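Local coordinates for protein hemolysins related proteins containing CBS domains (Klebsiella pneumoniae subsp. pneumoniae, PDB 3HF7) that is of unknown function but binds AMP in its pair of CBS domains and may, in the full-length membrane protein, bind flavin adenine dinucleotide, at residues V2-I7 and G114-E119; Q29-P34 and R59-K64; I49-V54 and K100-V105; L104-D107 and D111-G114. All coordinates share one frame; numbering follows the deposited sequence.

Contact 1 of 4, residues V2-I7 and G114-E119; sequences VSVNDI and GLVTVE. With AMP (adenosine monophosphate), chain B.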
loop_
_atom_site.group_PDB
_atom_site.type_symbol
_atom_site.label_atom_id
_atom_site.label_comp_id
_atom_site.label_asym_id
_atom_site.label_seq_id
_atom_site.Cartn_x
_atom_site.Cartn_y
_atom_site.Cartn_z
ATOM N N VAL A 2 10.901 -19.218 -7.497
ATOM C CA VAL A 2 10.498 -17.821 -7.727
ATOM C C VAL A 2 9.984 -17.207 -6.412
ATOM O O VAL A 2 9.233 -17.853 -5.668
ATOM C CB VAL A 2 9.454 -17.660 -8.885
ATOM C CG1 VAL A 2 9.315 -16.167 -9.287
ATOM C CG2 VAL A 2 9.861 -18.503 -10.124
ATOM N N SER A 3 10.404 -15.971 -6.129
ATOM C CA SER A 3 10.125 -15.332 -4.844
ATOM C C SER A 3 9.414 -14.000 -4.996
ATOM O O SER A 3 9.332 -13.428 -6.087
ATOM C CB SER A 3 11.424 -15.108 -4.061
ATOM O OG SER A 3 11.943 -13.806 -4.307
ATOM N N VAL A 4 8.918 -13.506 -3.870
ATOM C CA VAL A 4 8.255 -12.224 -3.809
ATOM C C VAL A 4 9.072 -11.124 -4.506
ATOM O O VAL A 4 8.509 -10.233 -5.151
ATOM C CB VAL A 4 7.921 -11.882 -2.336
ATOM C CG1 VAL A 4 8.569 -10.589 -1.880
ATOM C CG2 VAL A 4 6.426 -11.862 -2.123
ATOM N N ASN A 5 10.399 -11.222 -4.400
ATOM C CA ASN A 5 11.316 -10.227 -4.958
ATOM C C ASN A 5 11.145 -10.082 -6.460
ATOM O O ASN A 5 11.347 -9.002 -7.017
ATOM C CB ASN A 5 12.775 -10.580 -4.639
ATOM C CG ASN A 5 13.043 -10.747 -3.141
ATOM O OD1 ASN A 5 12.242 -10.340 -2.289
ATOM N ND2 ASN A 5 14.185 -11.351 -2.821
ATOM N N ASP A 6 10.745 -11.173 -7.109
ATOM C CA ASP A 6 10.657 -11.204 -8.560
ATOM C C ASP A 6 9.463 -10.448 -9.129
ATOM O O ASP A 6 9.509 -9.999 -10.279
ATOM C CB ASP A 6 10.691 -12.642 -9.040
ATOM C CG ASP A 6 11.927 -13.353 -8.566
ATOM O OD1 ASP A 6 13.032 -12.844 -8.873
ATOM O OD2 ASP A 6 11.807 -14.384 -7.869
ATOM N N ILE A 7 8.417 -10.276 -8.320
ATOM C CA ILE A 7 7.147 -9.724 -8.824
ATOM C C ILE A 7 6.653 -8.446 -8.160
ATOM O O ILE A 7 5.754 -7.787 -8.682
ATOM C CB ILE A 7 6.021 -10.787 -8.838
ATOM C CG1 ILE A 7 5.941 -11.527 -7.504
ATOM C CG2 ILE A 7 6.285 -11.792 -9.942
ATOM C CD1 ILE A 7 4.807 -11.137 -6.666
ATOM N N GLY A 114 9.583 -3.091 -1.932
ATOM C CA GLY A 114 8.555 -2.984 -2.951
ATOM C C GLY A 114 7.140 -3.242 -2.486
ATOM O O GLY A 114 6.856 -3.360 -1.282
ATOM N N LEU A 115 6.245 -3.338 -3.459
ATOM C CA LEU A 115 4.837 -3.585 -3.198
ATOM C C LEU A 115 4.448 -4.898 -3.889
ATOM O O LEU A 115 4.830 -5.144 -5.035
ATOM C CB LEU A 115 4.036 -2.407 -3.746
ATOM C CG LEU A 115 2.524 -2.224 -3.716
ATOM C CD1 LEU A 115 1.759 -3.515 -3.843
ATOM C CD2 LEU A 115 2.125 -1.481 -2.456
ATOM N N VAL A 116 3.687 -5.739 -3.194
ATOM C CA VAL A 116 3.211 -6.996 -3.778
ATOM C C VAL A 116 1.708 -7.193 -3.519
ATOM O O VAL A 116 1.173 -6.693 -2.517
ATOM C CB VAL A 116 4.044 -8.196 -3.257
ATOM C CG1 VAL A 116 3.762 -8.473 -1.777
ATOM C CG2 VAL A 116 3.785 -9.434 -4.102
ATOM N N THR A 117 1.028 -7.878 -4.437
ATOM C CA THR A 117 -0.404 -8.108 -4.295
ATOM C C THR A 117 -0.753 -9.542 -4.660
ATOM O O THR A 117 -0.066 -10.166 -5.476
ATOM C CB THR A 117 -1.250 -7.195 -5.212
ATOM O OG1 THR A 117 -1.034 -7.571 -6.587
ATOM C CG2 THR A 117 -0.912 -5.715 -5.013
ATOM N N VAL A 118 -1.845 -10.049 -4.086
ATOM C CA VAL A 118 -2.304 -11.391 -4.415
ATOM C C VAL A 118 -2.624 -11.511 -5.893
ATOM O O VAL A 118 -2.241 -12.503 -6.512
ATOM C CB VAL A 118 -3.531 -11.807 -3.622
ATOM C CG1 VAL A 118 -3.387 -13.252 -3.202
ATOM C CG2 VAL A 118 -3.691 -10.918 -2.409
ATOM N N GLU A 119 -3.326 -10.524 -6.459
ATOM C CA GLU A 119 -3.535 -10.503 -7.897
ATOM C C GLU A 119 -2.188 -10.854 -8.534
ATOM O O GLU A 119 -2.098 -11.805 -9.316
ATOM C CB GLU A 119 -4.042 -9.148 -8.382
HETATM P P AMP B . -4.973 -1.371 -8.996
HETATM O O1P AMP B . -4.408 -0.333 -9.951
HETATM O O2P AMP B . -5.076 -0.941 -7.551
HETATM O O3P AMP B . -6.200 -2.101 -9.469
HETATM O "O5'" AMP B . -3.866 -2.557 -8.988
HETATM C "C5'" AMP B . -3.171 -2.969 -10.175
HETATM C "C4'" AMP B . -1.733 -3.379 -9.858
HETATM O "O4'" AMP B . -0.886 -2.232 -9.773
HETATM C "C3'" AMP B . -1.572 -4.129 -8.533
HETATM O "O3'" AMP B . -1.652 -5.564 -8.659
HETATM C "C2'" AMP B . -0.202 -3.706 -8.050
HETATM O "O2'" AMP B . 0.791 -4.616 -8.501
HETATM C "C1'" AMP B . 0.057 -2.364 -8.698
HETATM N N9 AMP B . -0.146 -1.366 -7.614
HETATM C C8 AMP B . -1.218 -1.363 -6.808
HETATM N N7 AMP B . -1.150 -0.366 -5.899
HETATM C C5 AMP B . -0.010 0.294 -6.104
HETATM C C6 AMP B . 0.645 1.447 -5.464
HETATM N N6 AMP B . 0.051 2.084 -4.424
HETATM N N1 AMP B . 1.840 1.836 -5.970
HETATM C C2 AMP B . 2.426 1.198 -7.011
HETATM N N3 AMP B . 1.878 0.129 -7.627
HETATM C C4 AMP B . 0.668 -0.365 -7.233
#

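Contact 2 of 4, residues Q29-P34 and R59-K64; sequences QLTHSP and RLMTEK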
loop_
_atom_site.group_PDB
_atom_site.type_symbol
_atom_site.label_atom_id
_atom_site.label_comp_id
_atom_site.label_asym_id
_atom_site.label_seq_id
_atom_site.Cartn_x
_atom_site.Cartn_y
_atom_site.Cartn_z
ATOM N N GLN A 29 -3.545 14.824 -4.836
ATOM C CA GLN A 29 -2.869 13.542 -5.089
ATOM C C GLN A 29 -3.808 12.355 -4.909
ATOM O O GLN A 29 -3.783 11.391 -5.683
ATOM C CB GLN A 29 -1.681 13.370 -4.158
ATOM C CG GLN A 29 -0.451 14.144 -4.564
ATOM C CD GLN A 29 0.639 14.035 -3.524
ATOM O OE1 GLN A 29 1.234 12.967 -3.337
ATOM N NE2 GLN A 29 0.905 15.140 -2.827
ATOM N N LEU A 30 -4.627 12.438 -3.871
ATOM C CA LEU A 30 -5.575 11.403 -3.544
ATOM C C LEU A 30 -6.545 11.200 -4.696
ATOM O O LEU A 30 -6.690 10.100 -5.209
ATOM C CB LEU A 30 -6.316 11.808 -2.284
ATOM C CG LEU A 30 -7.235 10.783 -1.655
ATOM C CD1 LEU A 30 -6.399 9.647 -1.147
ATOM C CD2 LEU A 30 -7.978 11.454 -0.529
ATOM N N THR A 31 -7.179 12.280 -5.134
ATOM C CA THR A 31 -8.140 12.214 -6.237
ATOM C C THR A 31 -7.525 11.772 -7.570
ATOM O O THR A 31 -8.243 11.311 -8.443
ATOM C CB THR A 31 -8.880 13.556 -6.418
ATOM O OG1 THR A 31 -7.940 14.583 -6.747
ATOM C CG2 THR A 31 -9.609 13.942 -5.139
ATOM N N HIS A 32 -6.208 11.924 -7.713
ATOM C CA HIS A 32 -5.474 11.551 -8.938
ATOM C C HIS A 32 -4.767 10.204 -8.812
ATOM O O HIS A 32 -3.950 9.847 -9.674
ATOM C CB HIS A 32 -4.434 12.625 -9.304
ATOM C CG HIS A 32 -5.029 13.865 -9.897
ATOM N ND1 HIS A 32 -5.858 14.708 -9.185
ATOM C CD2 HIS A 32 -4.923 14.401 -11.137
ATOM C CE1 HIS A 32 -6.235 15.711 -9.958
ATOM N NE2 HIS A 32 -5.683 15.548 -11.149
ATOM N N SER A 33 -5.078 9.465 -7.743
ATOM C CA SER A 33 -4.436 8.174 -7.474
ATOM C C SER A 33 -4.639 7.188 -8.625
ATOM O O SER A 33 -5.778 6.895 -8.988
ATOM C CB SER A 33 -4.971 7.580 -6.169
ATOM O OG SER A 33 -4.521 6.244 -5.988
ATOM N N PRO A 34 -3.538 6.686 -9.217
ATOM C CA PRO A 34 -3.686 5.730 -10.313
ATOM C C PRO A 34 -4.012 4.308 -9.854
ATOM O O PRO A 34 -4.148 3.425 -10.691
ATOM C CB PRO A 34 -2.323 5.772 -11.002
ATOM C CG PRO A 34 -1.378 6.159 -9.930
ATOM C CD PRO A 34 -2.129 7.110 -9.042
ATOM N N ARG A 59 -15.269 8.007 -1.079
ATOM C CA ARG A 59 -16.571 7.823 -0.488
ATOM C C ARG A 59 -16.736 8.819 0.652
ATOM O O ARG A 59 -17.738 9.521 0.718
ATOM C CB ARG A 59 -16.727 6.385 0.014
ATOM C CG ARG A 59 -18.123 6.030 0.443
ATOM C CD ARG A 59 -18.130 4.796 1.317
ATOM N NE ARG A 59 -18.931 5.028 2.521
ATOM C CZ ARG A 59 -18.431 5.305 3.734
ATOM N NH1 ARG A 59 -19.252 5.505 4.768
ATOM N NH2 ARG A 59 -17.110 5.365 3.923
ATOM N N LEU A 60 -15.742 8.906 1.530
ATOM C CA LEU A 60 -15.849 9.793 2.690
ATOM C C LEU A 60 -15.910 11.262 2.282
ATOM O O LEU A 60 -16.631 12.071 2.895
ATOM C CB LEU A 60 -14.690 9.541 3.642
ATOM C CG LEU A 60 -14.778 8.156 4.272
ATOM C CD1 LEU A 60 -13.458 7.736 4.852
ATOM C CD2 LEU A 60 -15.873 8.123 5.325
ATOM N N MET A 61 -15.159 11.575 1.224
ATOM C CA MET A 61 -15.078 12.914 0.672
ATOM C C MET A 61 -16.437 13.402 0.185
ATOM O O MET A 61 -16.733 14.587 0.295
ATOM C CB MET A 61 -14.060 12.957 -0.471
ATOM C CG MET A 61 -12.631 13.115 -0.021
ATOM S SD MET A 61 -11.423 12.708 -1.304
ATOM C CE MET A 61 -11.599 14.053 -2.463
ATOM N N THR A 62 -17.252 12.492 -0.348
ATOM C CA THR A 62 -18.566 12.849 -0.885
ATOM C C THR A 62 -19.594 13.177 0.203
ATOM O O THR A 62 -20.646 13.737 -0.099
ATOM C CB THR A 62 -19.166 11.731 -1.767
ATOM O OG1 THR A 62 -19.356 10.556 -0.980
ATOM C CG2 THR A 62 -18.272 11.393 -2.937
ATOM N N GLU A 63 -19.298 12.842 1.459
ATOM C CA GLU A 63 -20.283 12.996 2.539
ATOM C C GLU A 63 -20.468 14.425 3.028
ATOM O O GLU A 63 -19.713 15.318 2.639
ATOM C CB GLU A 63 -19.912 12.124 3.726
ATOM C CG GLU A 63 -20.232 10.677 3.518
ATOM C CD GLU A 63 -19.712 9.834 4.654
ATOM O OE1 GLU A 63 -19.311 10.420 5.688
ATOM O OE2 GLU A 63 -19.712 8.584 4.513
ATOM N N LYS A 64 -21.464 14.614 3.904
ATOM C CA LYS A 64 -21.829 15.935 4.438
ATOM C C LYS A 64 -20.695 16.638 5.212
ATOM O O LYS A 64 -20.404 17.800 4.938
ATOM C CB LYS A 64 -23.107 15.850 5.290
#

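Contact 3 of 4, residues I49-V54 and K100-V105; sequences ISMLRV and KKVGLV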
loop_
_atom_site.group_PDB
_atom_site.type_symbol
_atom_site.label_atom_id
_atom_site.label_comp_id
_atom_site.label_asym_id
_atom_site.label_seq_id
_atom_site.Cartn_x
_atom_site.Cartn_y
_atom_site.Cartn_z
ATOM N N ILE A 49 3.223 4.850 7.039
ATOM C CA ILE A 49 2.297 4.892 8.161
ATOM C C ILE A 49 1.106 3.939 8.007
ATOM O O ILE A 49 0.798 3.167 8.917
ATOM C CB ILE A 49 1.788 6.317 8.403
ATOM C CG1 ILE A 49 2.982 7.242 8.597
ATOM C CG2 ILE A 49 0.823 6.338 9.590
ATOM C CD1 ILE A 49 2.751 8.353 9.572
ATOM N N SER A 50 0.442 3.997 6.858
ATOM C CA SER A 50 -0.741 3.191 6.632
ATOM C C SER A 50 -1.019 2.992 5.153
ATOM O O SER A 50 -0.414 3.629 4.292
ATOM C CB SER A 50 -1.935 3.842 7.320
ATOM O OG SER A 50 -1.955 5.226 7.034
ATOM N N MET A 51 -1.932 2.068 4.866
ATOM C CA MET A 51 -2.356 1.807 3.500
ATOM C C MET A 51 -3.804 2.271 3.387
ATOM O O MET A 51 -4.647 1.886 4.198
ATOM C CB MET A 51 -2.201 0.320 3.178
ATOM C CG MET A 51 -2.432 -0.032 1.742
ATOM S SD MET A 51 -1.078 0.418 0.637
ATOM C CE MET A 51 0.238 -0.622 1.301
ATOM N N LEU A 52 -4.083 3.126 2.408
ATOM C CA LEU A 52 -5.373 3.809 2.334
ATOM C C LEU A 52 -6.106 3.317 1.117
ATOM O O LEU A 52 -5.564 3.369 0.002
ATOM C CB LEU A 52 -5.155 5.327 2.244
ATOM C CG LEU A 52 -6.232 6.401 2.511
ATOM C CD1 LEU A 52 -6.725 7.054 1.229
ATOM C CD2 LEU A 52 -7.403 5.917 3.370
ATOM N N ARG A 53 -7.323 2.813 1.330
ATOM C CA ARG A 53 -8.144 2.403 0.205
ATOM C C ARG A 53 -8.720 3.660 -0.362
ATOM O O ARG A 53 -9.509 4.341 0.288
ATOM C CB ARG A 53 -9.226 1.430 0.634
ATOM C CG ARG A 53 -8.636 0.121 1.063
ATOM C CD ARG A 53 -9.640 -0.796 1.678
ATOM N NE ARG A 53 -9.855 -0.476 3.081
ATOM C CZ ARG A 53 -10.967 0.090 3.551
ATOM N NH1 ARG A 53 -11.965 0.389 2.722
ATOM N NH2 ARG A 53 -11.084 0.352 4.854
ATOM N N VAL A 54 -8.271 3.992 -1.561
ATOM C CA VAL A 54 -8.685 5.221 -2.234
ATOM C C VAL A 54 -10.220 5.345 -2.327
ATOM O O VAL A 54 -10.788 6.379 -1.942
ATOM C CB VAL A 54 -8.016 5.320 -3.634
ATOM C CG1 VAL A 54 -8.379 6.594 -4.312
ATOM C CG2 VAL A 54 -6.514 5.273 -3.486
ATOM N N LYS A 100 -6.011 -10.230 3.377
ATOM C CA LYS A 100 -5.414 -8.943 2.984
ATOM C C LYS A 100 -5.059 -9.081 1.511
ATOM O O LYS A 100 -4.991 -10.209 1.008
ATOM C CB LYS A 100 -4.173 -8.623 3.825
ATOM N N LYS A 101 -4.844 -7.967 0.811
ATOM C CA LYS A 101 -4.720 -8.024 -0.640
ATOM C C LYS A 101 -3.475 -7.326 -1.153
ATOM O O LYS A 101 -3.150 -7.396 -2.342
ATOM C CB LYS A 101 -5.969 -7.443 -1.305
ATOM N N VAL A 102 -2.778 -6.649 -0.243
ATOM C CA VAL A 102 -1.602 -5.848 -0.571
ATOM C C VAL A 102 -0.600 -5.859 0.583
ATOM O O VAL A 102 -0.964 -5.830 1.761
ATOM C CB VAL A 102 -1.977 -4.396 -0.923
ATOM C CG1 VAL A 102 -0.729 -3.548 -1.095
ATOM C CG2 VAL A 102 -2.768 -4.348 -2.206
ATOM N N GLY A 103 0.678 -5.910 0.234
ATOM C CA GLY A 103 1.707 -5.940 1.239
ATOM C C GLY A 103 2.868 -5.092 0.810
ATOM O O GLY A 103 3.097 -4.888 -0.384
ATOM N N LEU A 104 3.585 -4.580 1.797
ATOM C CA LEU A 104 4.838 -3.899 1.548
ATOM C C LEU A 104 5.942 -4.874 1.863
ATOM O O LEU A 104 5.965 -5.463 2.963
ATOM C CB LEU A 104 4.956 -2.637 2.397
ATOM C CG LEU A 104 4.094 -1.478 1.875
ATOM C CD1 LEU A 104 4.537 -0.187 2.537
ATOM C CD2 LEU A 104 4.175 -1.359 0.358
ATOM N N VAL A 105 6.828 -5.071 0.878
ATOM C CA VAL A 105 7.974 -5.965 1.043
ATOM C C VAL A 105 9.090 -5.263 1.781
ATOM O O VAL A 105 9.524 -4.180 1.403
ATOM C CB VAL A 105 8.520 -6.501 -0.291
ATOM C CG1 VAL A 105 9.840 -7.268 -0.066
ATOM C CG2 VAL A 105 7.482 -7.402 -0.943
#

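Contact 4 of 4, residues L104-D107 and D111-G114; sequences LVVD and DIQG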
loop_
_atom_site.group_PDB
_atom_site.type_symbol
_atom_site.label_atom_id
_atom_site.label_comp_id
_atom_site.label_asym_id
_atom_site.label_seq_id
_atom_site.Cartn_x
_atom_site.Cartn_y
_atom_site.Cartn_z
ATOM N N LEU A 104 3.585 -4.580 1.797
ATOM C CA LEU A 104 4.838 -3.899 1.548
ATOM C C LEU A 104 5.942 -4.874 1.863
ATOM O O LEU A 104 5.965 -5.463 2.963
ATOM C CB LEU A 104 4.956 -2.637 2.397
ATOM C CG LEU A 104 4.094 -1.478 1.875
ATOM C CD1 LEU A 104 4.537 -0.187 2.537
ATOM C CD2 LEU A 104 4.175 -1.359 0.358
ATOM N N VAL A 105 6.828 -5.071 0.878
ATOM C CA VAL A 105 7.974 -5.965 1.043
ATOM C C VAL A 105 9.090 -5.263 1.781
ATOM O O VAL A 105 9.524 -4.180 1.403
ATOM C CB VAL A 105 8.520 -6.501 -0.291
ATOM C CG1 VAL A 105 9.840 -7.268 -0.066
ATOM C CG2 VAL A 105 7.482 -7.402 -0.943
ATOM N N VAL A 106 9.558 -5.912 2.835
ATOM C CA VAL A 106 10.461 -5.273 3.754
ATOM C C VAL A 106 11.697 -6.105 4.107
ATOM O O VAL A 106 11.663 -7.328 4.224
ATOM C CB VAL A 106 9.693 -4.779 5.005
ATOM C CG1 VAL A 106 9.890 -5.718 6.179
ATOM C CG2 VAL A 106 10.114 -3.379 5.348
ATOM N N ASP A 107 12.785 -5.371 4.243
ATOM C CA ASP A 107 14.084 -5.818 4.680
ATOM C C ASP A 107 14.070 -6.368 6.074
ATOM O O ASP A 107 13.085 -6.217 6.790
ATOM C CB ASP A 107 14.888 -4.552 4.809
ATOM C CG ASP A 107 16.229 -4.694 4.303
ATOM O OD1 ASP A 107 16.373 -5.322 3.236
ATOM O OD2 ASP A 107 17.141 -4.156 4.963
ATOM N N ASP A 111 13.525 -1.991 5.871
ATOM C CA ASP A 111 13.639 -1.211 4.664
ATOM C C ASP A 111 12.744 -1.729 3.533
ATOM O O ASP A 111 12.955 -2.842 2.994
ATOM C CB ASP A 111 15.092 -1.232 4.218
ATOM C CG ASP A 111 15.504 0.061 3.623
ATOM O OD1 ASP A 111 15.656 1.026 4.403
ATOM O OD2 ASP A 111 15.640 0.121 2.387
ATOM N N ILE A 112 11.768 -0.901 3.155
ATOM C CA ILE A 112 10.804 -1.254 2.137
ATOM C C ILE A 112 11.490 -1.424 0.808
ATOM O O ILE A 112 12.188 -0.516 0.357
ATOM C CB ILE A 112 9.709 -0.207 2.015
ATOM C CG1 ILE A 112 9.043 0.016 3.381
ATOM C CG2 ILE A 112 8.665 -0.651 1.012
ATOM C CD1 ILE A 112 8.133 1.230 3.434
ATOM N N GLN A 113 11.298 -2.603 0.206
ATOM C CA GLN A 113 11.869 -2.965 -1.106
ATOM C C GLN A 113 10.850 -2.800 -2.234
ATOM O O GLN A 113 11.210 -2.453 -3.371
ATOM C CB GLN A 113 12.336 -4.429 -1.124
ATOM C CG GLN A 113 13.286 -4.796 -0.021
ATOM C CD GLN A 113 14.585 -4.019 -0.109
ATOM O OE1 GLN A 113 15.350 -4.172 -1.065
ATOM N NE2 GLN A 113 14.835 -3.172 0.886
ATOM N N GLY A 114 9.583 -3.091 -1.932
ATOM C CA GLY A 114 8.555 -2.984 -2.951
ATOM C C GLY A 114 7.140 -3.242 -2.486
ATOM O O GLY A 114 6.856 -3.360 -1.282
#

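Contact 1 of 4, residues V2-I7 and G114-E119
V4 and I7 close over V116, the short N-terminal turn of the chain packing on the sheet of the CBS domain whose hairpin ends in strand 112-117. The tight part of the contact is small and wholly apolar, and it turns on one methyl group. V116 CG2 is met by I7 CD1 at 3.2 Å and by V4 CG2 at 4.1 Å. The two side chains arrive differently: V4 lies across V116 at about a right angle, while I7 comes in on a slant. I7 holds CG1 between its backbone N and carbonyl carbon (chi1 49°), which carries CD1 over to the valine. I121 of helix 118-126 packs on both I7 and V116, and V105 of the next strand packs on V4, so the rest of the domain covers much of the patch.

On the neighbouring residue of the strand the direction reverses. T117 points away from the turn, to the side where AMP lies; its OG1, whose position is somewhat doubtful, caps D120 N at the start of the helix and donates to AMP O3' at 3.0 Å.

The looser side is the start of the turn, where V2 and D6 are exposed and make no contact with the strand; what orders it is hydrogen bonding within the turn. S3 is the N-cap residue, and it forms a capping box with D6. S3 OG accepts from N5 N at 3.0 Å, and in return D6 OD2 accepts from S3 N at 2.7 Å, nearly straight at 172°.

Contact 2 of 4, residues Q29-P34 and R59-K64
M61 reaches from the last part of helix 54-61 to L30 and T31 at the end of helix 23-31, joining the two helices that pack against the sheet 16-18, 37-41 and 48-53 of the CBS fold. Of the three residues M61 has the most surface buried here, and its sulfur and terminal methyl do the touching, one for each partner. The extended first part of the chain brings SD beside the leucine, and the bend at the last torsion (chi3 70°) swings CE to the threonine.

L30 meets the sulfur with one branch, CD2 lying 3.7 Å from M61 SD, and the two side chains slide past each other in opposite directions. L30 also packs on I17 and I38 of the sheet and on A57 of the facing helix, so it is the buried member of the trio. F67, from a loop, also touches M61.

T31 sits nearer the outside and crosses M61 at about a right angle. It offers its methyl: CG2 is 3.3 Å from M61 CE. Its hydroxyl turns back into its own helix, where R28 O and V27 O are both in hydrogen-bonding range of its one proton, and the methyl is left to serve the contact.

Past T31, S33 N bonds to L30 O at 3.1 Å, and P34 just beyond touches AMP. On the other segment, T62 OG1 donates to R59 O at 2.6 Å.

Contact 3 of 4, residues I49-V54 and K100-V105
M51 and V102 lie on strands of different sheets, their CA atoms 8.7 Å apart, and no hydrogen bond spans the gap between 49-54 and 100-105; side chains alone bridge it. M51 does most of the bridging. Its CG stands opposite the backbone N (chi1 -172°), and the chain then folds over at both chi2 and chi3, so that the terminal methyl is delivered to the other sheet. There CE rests between two residues of one strand, 3.9 Å from V102 CG1 and 4.0 Å from L104 CG. M51 meets V102 at about a right angle and L104 on a slant. V102 and L104 flank G103 and, two apart on the strand, present their side chains to the same side. L115 of the adjoining strand packs on both.

On its own side M51 packs against R37, a residue of the AMP site, and its backbone bonds to D77. R53, two residues on, forms a salt bridge through NE with D77 OD2. Sheets brought face to face in this way, with a nucleotide in the cleft beside them, are characteristic of a CBS-domain pair.

Contact 4 of 4, residues L104-D107 and D111-G114
V105 faces both Q113 and G114 across the beta hairpin of strands 102-106 and 112-117, a classic bulge that shifts the register by one residue. V105 N donates to G114 O at 2.8 Å, and V105 O accepts from Q113 N at 2.7 Å. Beyond the bulge V106 and I112 form a non-hydrogen-bonded pair.

The side chains divide between the two faces. V105 turns to the face opposite that of V106 and I112, and its CG1 meets the CB of Q113, the two side chains crossing at about a right angle. V106 and I112 share the other face, with V106 CG2 4.1 Å from I112 CG1. I112 CD1, at the far end, meets L104 CD1 at 4.0 Å. I112 also packs on A48 of strand 48-53, so this face looks onto the other sheet.

Near the turn the polar groups gather. D107 and D111 lie side by side and point the same way, D107 CB being 3.4 Å from D111 CB. Their carboxylates, however, are twisted 68° against each other, with D107 OD2 bonded to Y109 N within the turn. The amide of Q113 lies closer to flat with the D107 carboxylate, 22° between the planes. D111 O is gripped from opposite faces of its carbonyl plane by two donors: D107 N at 2.8 Å from one, and from the other Q113 NE2, also at 2.8 Å and almost perfectly straight at 177°.

Overall arrangement
This chain is the CBS-pair part of a longer membrane protein. Contacts 1, 3 and 4 gather on one sheet: contacts 1 and 4 meet at G114 of strand 112-117, and contacts 3 and 4 share L104 and V105. Their centres lie 11 to 14 Å apart. Contact 2 stands at the other end, its centre about 27 Å from those of contacts 1 and 4. Contact 3 joins the halves, reaching contact 2 where L30 CD1 lies 3.5 Å from L52 CD1. AMP sits between: the side chain of M51 is about 5 Å away, that of L104 about 7 Å and that of L30 about 10 Å, while T117 and P34 line its pocket.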